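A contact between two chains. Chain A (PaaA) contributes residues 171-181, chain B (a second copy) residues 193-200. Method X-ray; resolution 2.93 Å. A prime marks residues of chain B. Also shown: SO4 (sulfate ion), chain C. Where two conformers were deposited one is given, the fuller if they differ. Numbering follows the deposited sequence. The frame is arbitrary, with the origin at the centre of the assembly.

Chain A (171-181) NINRQVLYRTD
Chain B, residues 193-200: DTILAYNE

The most unusual feature of this contact is a tyrosine that starts in the wrong direction: the CA-to-CB bond of Tyr198′ points away from chain A, yet its ring comes back toward chain A, and Tyr198′ as a whole has 129 Å² covered, the largest area of any residue here, out of 412 Å² summed over both sides. With chi1 at -87° (m) and chi2 at -79°, the hydroxyl reaches the backbone of a turn, and Tyr198′ OH donates a hydrogen bond of 2.7 Å to Val176 O.

That acceptor lies inside a type I beta turn from Gln175 to Tyr178, closed by a weak bond of 3.4 Å from Tyr178 N to Gln175 O; just before it, Gln175 N bonds to Asn171 O at 2.8 Å. Val176 and Leu177 take phi/psi of -74/-19 and -79/-6, and the carbonyl of Val176 meets the phenol near the plane of its ring. Val176, chi1 69° (p), adds an apolar touch, its CG2 lying 4.1 Å from Tyr198′ CE1.

From Tyr178 (-116/124), the last residue of the turn, the chain runs extended through Arg179 (-106/169), then enters a 3-10 segment at Thr180 (-51/-41). Chain B supplies the last residues of a helix, 193-198, whose C-terminal end comes toward chain A; Asn199′, at -141/105, is the first to leave helical geometry. The closest backbone pairing is Arg179 with Tyr198′, CA atoms 4.8 Å apart.

Arg179 leaves sideways with chi1 -68° (m), chi2 138° (between wells), chi3 151° (t) and chi4 -108°. Arg179 CG sits 3.8 Å from the Tyr198′ ring centroid, 12° off the normal, a CH-pi contact over the face. Farther out, the guanidinium follows the helix surface, with Arg179 NH1 3.2 Å from Ala197′ CB and Arg179 NH2 3.8 Å from Thr194′ CG2. Ala197′ points toward chain A.

At the end of the helix, Ala197′ O and Tyr198′ O face Thr180. Thr180 N donates a weak hydrogen bond of 3.3 Å to Ala197′ O, at an N-H...O angle of 153°. Thr180, chi1 -49° (m), points toward chain B and brings OG1 to 3.0 Å from Tyr198′ O. Ile172, helical in phi/psi (-63/-29) with both chi angles m, also points inward, placing CG2 3.4 Å from Tyr198′ O.

The rule is economical: one aromatic ring takes a backbone acceptor at its edge and Arg179 CG on its face, while the carbonyl of Ala197′, near the helix end, takes a weak bond from Thr180 N.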

ATOM      1  N   ASN A 171      -7.600  -6.847  17.223  1.00 50.84           N
ATOM      2  CA  ASN A 171      -7.621  -5.794  16.222  1.00 50.95           C
ATOM      3  C   ASN A 171      -6.215  -5.416  15.747  1.00 58.88           C
ATOM      4  O   ASN A 171      -6.024  -4.855  14.657  1.00 52.83           O
ATOM      5  CB  ASN A 171      -8.337  -4.561  16.765  1.00 54.52           C
ATOM      6  CG  ASN A 171      -9.799  -4.813  17.036  1.00 57.94           C
ATOM      7  OD1 ASN A 171     -10.349  -5.842  16.634  1.00 59.31           O
ATOM      8  ND2 ASN A 171     -10.448  -3.859  17.700  1.00 54.94           N
ATOM      9  N   ILE A 172      -5.236  -5.710  16.592  1.00 63.50           N
ATOM     10  CA  ILE A 172      -3.856  -5.334  16.351  1.00 54.01           C
ATOM     11  C   ILE A 172      -3.236  -5.970  15.101  1.00 60.75           C
ATOM     12  O   ILE A 172      -2.339  -5.376  14.502  1.00 66.78           O
ATOM     13  CB  ILE A 172      -3.011  -5.660  17.575  1.00 53.20           C
ATOM     14  CG1 ILE A 172      -3.580  -4.895  18.746  1.00 57.02           C
ATOM     15  CG2 ILE A 172      -1.622  -5.117  17.421  1.00 69.23           C
ATOM     16  CD1 ILE A 172      -3.755  -3.432  18.414  1.00 57.72           C
ATOM     17  N   ASN A 173      -3.675  -7.160  14.695  1.00 51.06           N
ATOM     18  CA  ASN A 173      -3.079  -7.750  13.494  1.00 51.54           C
ATOM     19  C   ASN A 173      -3.433  -7.023  12.180  1.00 47.65           C
ATOM     20  O   ASN A 173      -2.693  -7.115  11.211  1.00 53.38           O
ATOM     21  CB  ASN A 173      -3.429  -9.244  13.385  1.00 43.93           C
ATOM     22  CG  ASN A 173      -4.850  -9.488  12.920  1.00 57.54           C
ATOM     23  OD1 ASN A 173      -5.755  -8.708  13.212  1.00 60.60           O
ATOM     24  ND2 ASN A 173      -5.054 -10.578  12.188  1.00 54.23           N
ATOM     25  N   ARG A 174      -4.551  -6.308  12.127  1.00 50.58           N
ATOM     26  CA  ARG A 174      -4.987  -5.728  10.852  1.00 55.79           C
ATOM     27  C   ARG A 174      -5.364  -4.242  10.898  1.00 57.73           C
ATOM     28  O   ARG A 174      -5.291  -3.553   9.881  1.00 55.72           O
ATOM     29  CB  ARG A 174      -6.177  -6.519  10.287  1.00 50.20           C
ATOM     30  CG  ARG A 174      -7.262  -6.799  11.288  1.00 52.81           C
ATOM     31  CD  ARG A 174      -8.499  -7.352  10.624  1.00 57.93           C
ATOM     32  NE  ARG A 174      -9.621  -7.437  11.562  1.00 61.43           N
ATOM     33  CZ  ARG A 174      -9.564  -8.034  12.749  1.00 60.92           C
ATOM     34  NH1 ARG A 174      -8.445  -8.624  13.142  1.00 65.11           N
ATOM     35  NH2 ARG A 174     -10.631  -8.056  13.540  1.00 64.81           N
ATOM     36  N   GLN A 175      -5.806  -3.757  12.053  1.00 50.95           N
ATOM     37  CA  GLN A 175      -6.203  -2.364  12.163  1.00 48.06           C
ATOM     38  C   GLN A 175      -4.989  -1.538  12.586  1.00 53.01           C
ATOM     39  O   GLN A 175      -4.641  -1.514  13.768  1.00 59.29           O
ATOM     40  CB  GLN A 175      -7.352  -2.246  13.162  1.00 57.54           C
ATOM     41  CG  GLN A 175      -8.385  -3.393  13.031  1.00 53.70           C
ATOM     42  CD  GLN A 175      -9.716  -3.099  13.711  1.00 54.31           C
ATOM     43  OE1 GLN A 175      -9.929  -2.009  14.240  1.00 61.73           O
ATOM     44  NE2 GLN A 175     -10.619  -4.073  13.689  1.00 52.79           N
ATOM     45  N   VAL A 176      -4.382  -0.837  11.623  1.00 53.58           N
ATOM     46  CA  VAL A 176      -3.021  -0.256  11.735  1.00 48.88           C
ATOM     47  C   VAL A 176      -2.834   0.984  12.614  1.00 53.91           C
ATOM     48  O   VAL A 176      -1.703   1.297  12.995  1.00 52.16           O
ATOM     49  CB  VAL A 176      -2.469   0.109  10.329  1.00 56.00           C
ATOM     50  CG1 VAL A 176      -3.233   1.289   9.715  1.00 48.67           C
ATOM     51  CG2 VAL A 176      -0.978   0.407  10.396  1.00 50.61           C
ATOM     52  N   LEU A 177      -3.923   1.698  12.909  1.00 56.66           N
ATOM     53  CA  LEU A 177      -3.869   2.913  13.730  1.00 46.19           C
ATOM     54  C   LEU A 177      -3.774   2.586  15.217  1.00 49.67           C
ATOM     55  O   LEU A 177      -3.601   3.489  16.046  1.00 42.09           O
ATOM     56  CB  LEU A 177      -5.103   3.777  13.482  1.00 42.09           C
ATOM     57  CG  LEU A 177      -5.139   4.567  12.193  1.00 42.09           C
ATOM     58  CD1 LEU A 177      -6.340   5.465  12.161  1.00 42.09           C
ATOM     59  CD2 LEU A 177      -3.882   5.398  12.127  1.00 54.22           C
ATOM     60  N   TYR A 178      -3.891   1.294  15.539  1.00 47.19           N
ATOM     61  CA  TYR A 178      -3.924   0.840  16.921  1.00 51.64           C
ATOM     62  C   TYR A 178      -2.717  -0.033  17.228  1.00 52.00           C
ATOM     63  O   TYR A 178      -2.509  -1.063  16.592  1.00 55.08           O
ATOM     64  CB  TYR A 178      -5.213   0.052  17.211  1.00 49.20           C
ATOM     65  CG  TYR A 178      -6.471   0.654  16.640  1.00 42.09           C
ATOM     66  CD1 TYR A 178      -6.732   2.002  16.747  1.00 42.09           C
ATOM     67  CD2 TYR A 178      -7.401  -0.137  15.984  1.00 50.66           C
ATOM     68  CE1 TYR A 178      -7.883   2.549  16.209  1.00 48.35           C
ATOM     69  CE2 TYR A 178      -8.562   0.400  15.445  1.00 47.08           C
ATOM     70  CZ  TYR A 178      -8.799   1.745  15.559  1.00 49.27           C
ATOM     71  OH  TYR A 178      -9.953   2.291  15.023  1.00 53.17           O
ATOM     72  N   ARG A 179      -1.956   0.362  18.241  0.66 53.95           N
ATOM     73  CA  ARG A 179      -0.781  -0.382  18.667  0.66 54.25           C
ATOM     74  C   ARG A 179      -1.077  -1.093  19.969  0.66 54.61           C
ATOM     75  O   ARG A 179      -2.104  -0.838  20.581  0.66 59.83           O
ATOM     76  CB  ARG A 179       0.420   0.548  18.829  0.66 59.24           C
ATOM     77  CG  ARG A 179       0.942   1.137  17.514  0.66 56.79           C
ATOM     78  CD  ARG A 179       1.280   2.616  17.689  0.66 61.47           C
ATOM     79  NE  ARG A 179       2.353   3.046  16.796  0.66 60.49           N
ATOM     80  CZ  ARG A 179       3.591   3.333  17.184  0.66 52.57           C
ATOM     81  NH1 ARG A 179       3.950   3.226  18.457  0.66 52.11           N
ATOM     82  NH2 ARG A 179       4.477   3.713  16.284  0.66 57.35           N
ATOM     83  N   THR A 180      -0.196  -1.999  20.384  1.00 53.52           N
ATOM     84  CA  THR A 180      -0.444  -2.811  21.576  1.00 48.24           C
ATOM     85  C   THR A 180      -0.835  -2.001  22.813  1.00 50.43           C
ATOM     86  O   THR A 180      -1.763  -2.362  23.516  1.00 52.05           O
ATOM     87  CB  THR A 180       0.766  -3.653  21.916  1.00 46.27           C
ATOM     88  OG1 THR A 180       1.208  -4.325  20.729  1.00 54.80           O
ATOM     89  CG2 THR A 180       0.402  -4.687  22.949  1.00 42.09           C
ATOM     90  N   ASP A 181      -0.191  -0.865  23.039  1.00 55.24           N
ATOM     91  CA  ASP A 181      -0.546  -0.036  24.181  1.00 49.84           C
ATOM     92  C   ASP A 181      -1.935   0.581  24.051  1.00 55.13           C
ATOM     93  O   ASP A 181      -2.451   1.160  25.013  1.00 56.16           O
ATOM     94  CB  ASP A 181       0.475   1.092  24.369  1.00 45.74           C
ATOM     95  CG  ASP A 181       1.525   0.772  25.432  1.00 79.62           C
ATOM     96  OD1 ASP A 181       1.270  -0.108  26.295  1.00 72.08           O
ATOM     97  OD2 ASP A 181       2.602   1.423  25.420  1.00 80.78           O
TER
ATOM     98  N   ASP B 193      12.183   0.245  16.529  1.00 49.71           N
ATOM     99  CA  ASP B 193      11.440   0.895  17.606  1.00 42.47           C
ATOM    100  C   ASP B 193       9.944   0.834  17.309  1.00 42.09           C
ATOM    101  O   ASP B 193       9.137   0.503  18.156  1.00 43.79           O
ATOM    102  CB  ASP B 193      11.866   2.365  17.770  1.00 46.65           C
ATOM    103  CG  ASP B 193      13.295   2.528  18.279  1.00 56.59           C
ATOM    104  OD1 ASP B 193      13.821   1.581  18.891  1.00 65.54           O
ATOM    105  OD2 ASP B 193      13.895   3.612  18.076  1.00 58.83           O
ATOM    106  N   THR B 194       9.597   1.166  16.080  1.00 45.85           N
ATOM    107  CA  THR B 194       8.221   1.213  15.638  1.00 43.36           C
ATOM    108  C   THR B 194       7.658  -0.183  15.510  1.00 45.58           C
ATOM    109  O   THR B 194       6.534  -0.444  15.926  1.00 47.25           O
ATOM    110  CB  THR B 194       8.103   1.964  14.302  1.00 49.93           C
ATOM    111  OG1 THR B 194       8.475   3.338  14.502  1.00 52.06           O
ATOM    112  CG2 THR B 194       6.688   1.886  13.755  1.00 47.70           C
ATOM    113  N   ILE B 195       8.441  -1.083  14.932  1.00 46.09           N
ATOM    114  CA  ILE B 195       7.978  -2.452  14.723  1.00 51.54           C
ATOM    115  C   ILE B 195       7.538  -3.133  16.029  1.00 51.69           C
ATOM    116  O   ILE B 195       6.512  -3.802  16.056  1.00 52.31           O
ATOM    117  CB  ILE B 195       9.062  -3.314  14.059  1.00 43.23           C
ATOM    118  CG1 ILE B 195       9.136  -2.996  12.567  1.00 49.19           C
ATOM    119  CG2 ILE B 195       8.743  -4.766  14.245  1.00 43.37           C
ATOM    120  CD1 ILE B 195      10.055  -3.890  11.799  1.00 42.09           C
ATOM    121  N   LEU B 196       8.280  -2.929  17.116  1.00 51.92           N
ATOM    122  CA  LEU B 196       7.976  -3.595  18.383  1.00 49.81           C
ATOM    123  C   LEU B 196       6.771  -2.974  19.111  1.00 50.38           C
ATOM    124  O   LEU B 196       6.112  -3.646  19.892  1.00 53.27           O
ATOM    125  CB  LEU B 196       9.202  -3.568  19.310  1.00 47.23           C
ATOM    126  CG  LEU B 196      10.509  -4.279  18.931  1.00 48.14           C
ATOM    127  CD1 LEU B 196      11.608  -3.924  19.908  1.00 47.90           C
ATOM    128  CD2 LEU B 196      10.364  -5.786  18.886  1.00 44.47           C
ATOM    129  N   ALA B 197       6.459  -1.712  18.842  1.00 46.20           N
ATOM    130  CA  ALA B 197       5.268  -1.099  19.435  1.00 48.78           C
ATOM    131  C   ALA B 197       4.005  -1.729  18.841  1.00 50.99           C
ATOM    132  O   ALA B 197       2.978  -1.808  19.498  1.00 56.65           O
ATOM    133  CB  ALA B 197       5.267   0.415  19.233  1.00 48.85           C
ATOM    134  N   TYR B 198       4.079  -2.151  17.585  1.00 49.36           N
ATOM    135  CA  TYR B 198       2.966  -2.822  16.938  1.00 47.99           C
ATOM    136  C   TYR B 198       2.827  -4.259  17.408  1.00 51.40           C
ATOM    137  O   TYR B 198       1.738  -4.683  17.812  1.00 54.23           O
ATOM    138  CB  TYR B 198       3.125  -2.796  15.417  1.00 52.13           C
ATOM    139  CG  TYR B 198       2.569  -1.552  14.794  1.00 47.07           C
ATOM    140  CD1 TYR B 198       1.212  -1.427  14.595  1.00 50.19           C
ATOM    141  CD2 TYR B 198       3.392  -0.505  14.409  1.00 49.92           C
ATOM    142  CE1 TYR B 198       0.680  -0.296  14.049  1.00 56.91           C
ATOM    143  CE2 TYR B 198       2.869   0.632  13.847  1.00 50.92           C
ATOM    144  CZ  TYR B 198       1.506   0.728  13.669  1.00 54.42           C
ATOM    145  OH  TYR B 198       0.943   1.852  13.119  1.00 57.50           O
ATOM    146  N   ASN B 199       3.931  -5.001  17.343  1.00 42.09           N
ATOM    147  CA  ASN B 199       3.950  -6.408  17.725  1.00 42.67           C
ATOM    148  C   ASN B 199       5.228  -6.779  18.468  1.00 48.65           C
ATOM    149  O   ASN B 199       6.299  -6.937  17.869  1.00 50.96           O
ATOM    150  CB  ASN B 199       3.771  -7.290  16.496  1.00 42.09           C
ATOM    151  CG  ASN B 199       3.591  -8.749  16.853  1.00 45.69           C
ATOM    152  OD1 ASN B 199       3.888  -9.164  17.967  1.00 42.09           O
ATOM    153  ND2 ASN B 199       3.074  -9.531  15.913  1.00 47.33           N
ATOM    154  N   GLU B 200       5.095  -6.944  19.781  1.00 51.78           N
ATOM    155  CA  GLU B 200       6.244  -7.121  20.674  1.00 51.53           C
ATOM    156  C   GLU B 200       6.865  -8.533  20.631  1.00 48.84           C
ATOM    157  O   GLU B 200       7.907  -8.776  21.221  1.00 42.57           O
ATOM    158  CB  GLU B 200       5.813  -6.711  22.095  1.00 47.28           C
ATOM    159  CG  GLU B 200       6.861  -6.838  23.180  1.00 58.58           C
ATOM    160  CD  GLU B 200       6.411  -6.203  24.499  1.00 81.47           C
ATOM    161  OE1 GLU B 200       5.634  -5.211  24.447  1.00 78.91           O
ATOM    162  OE2 GLU B 200       6.819  -6.700  25.580  1.00 80.39           O
TER
HETATM  163  S   SO4 C 401     -12.387  -5.630  10.164  1.00 82.45           S
HETATM  164  O1  SO4 C 401     -11.713  -6.480   9.174  1.00 62.59           O
HETATM  165  O2  SO4 C 401     -11.418  -5.173  11.150  1.00 76.90           O
HETATM  166  O3  SO4 C 401     -13.421  -6.363  10.907  1.00 75.40           O
HETATM  167  O4  SO4 C 401     -12.956  -4.463   9.479  1.00 68.31           O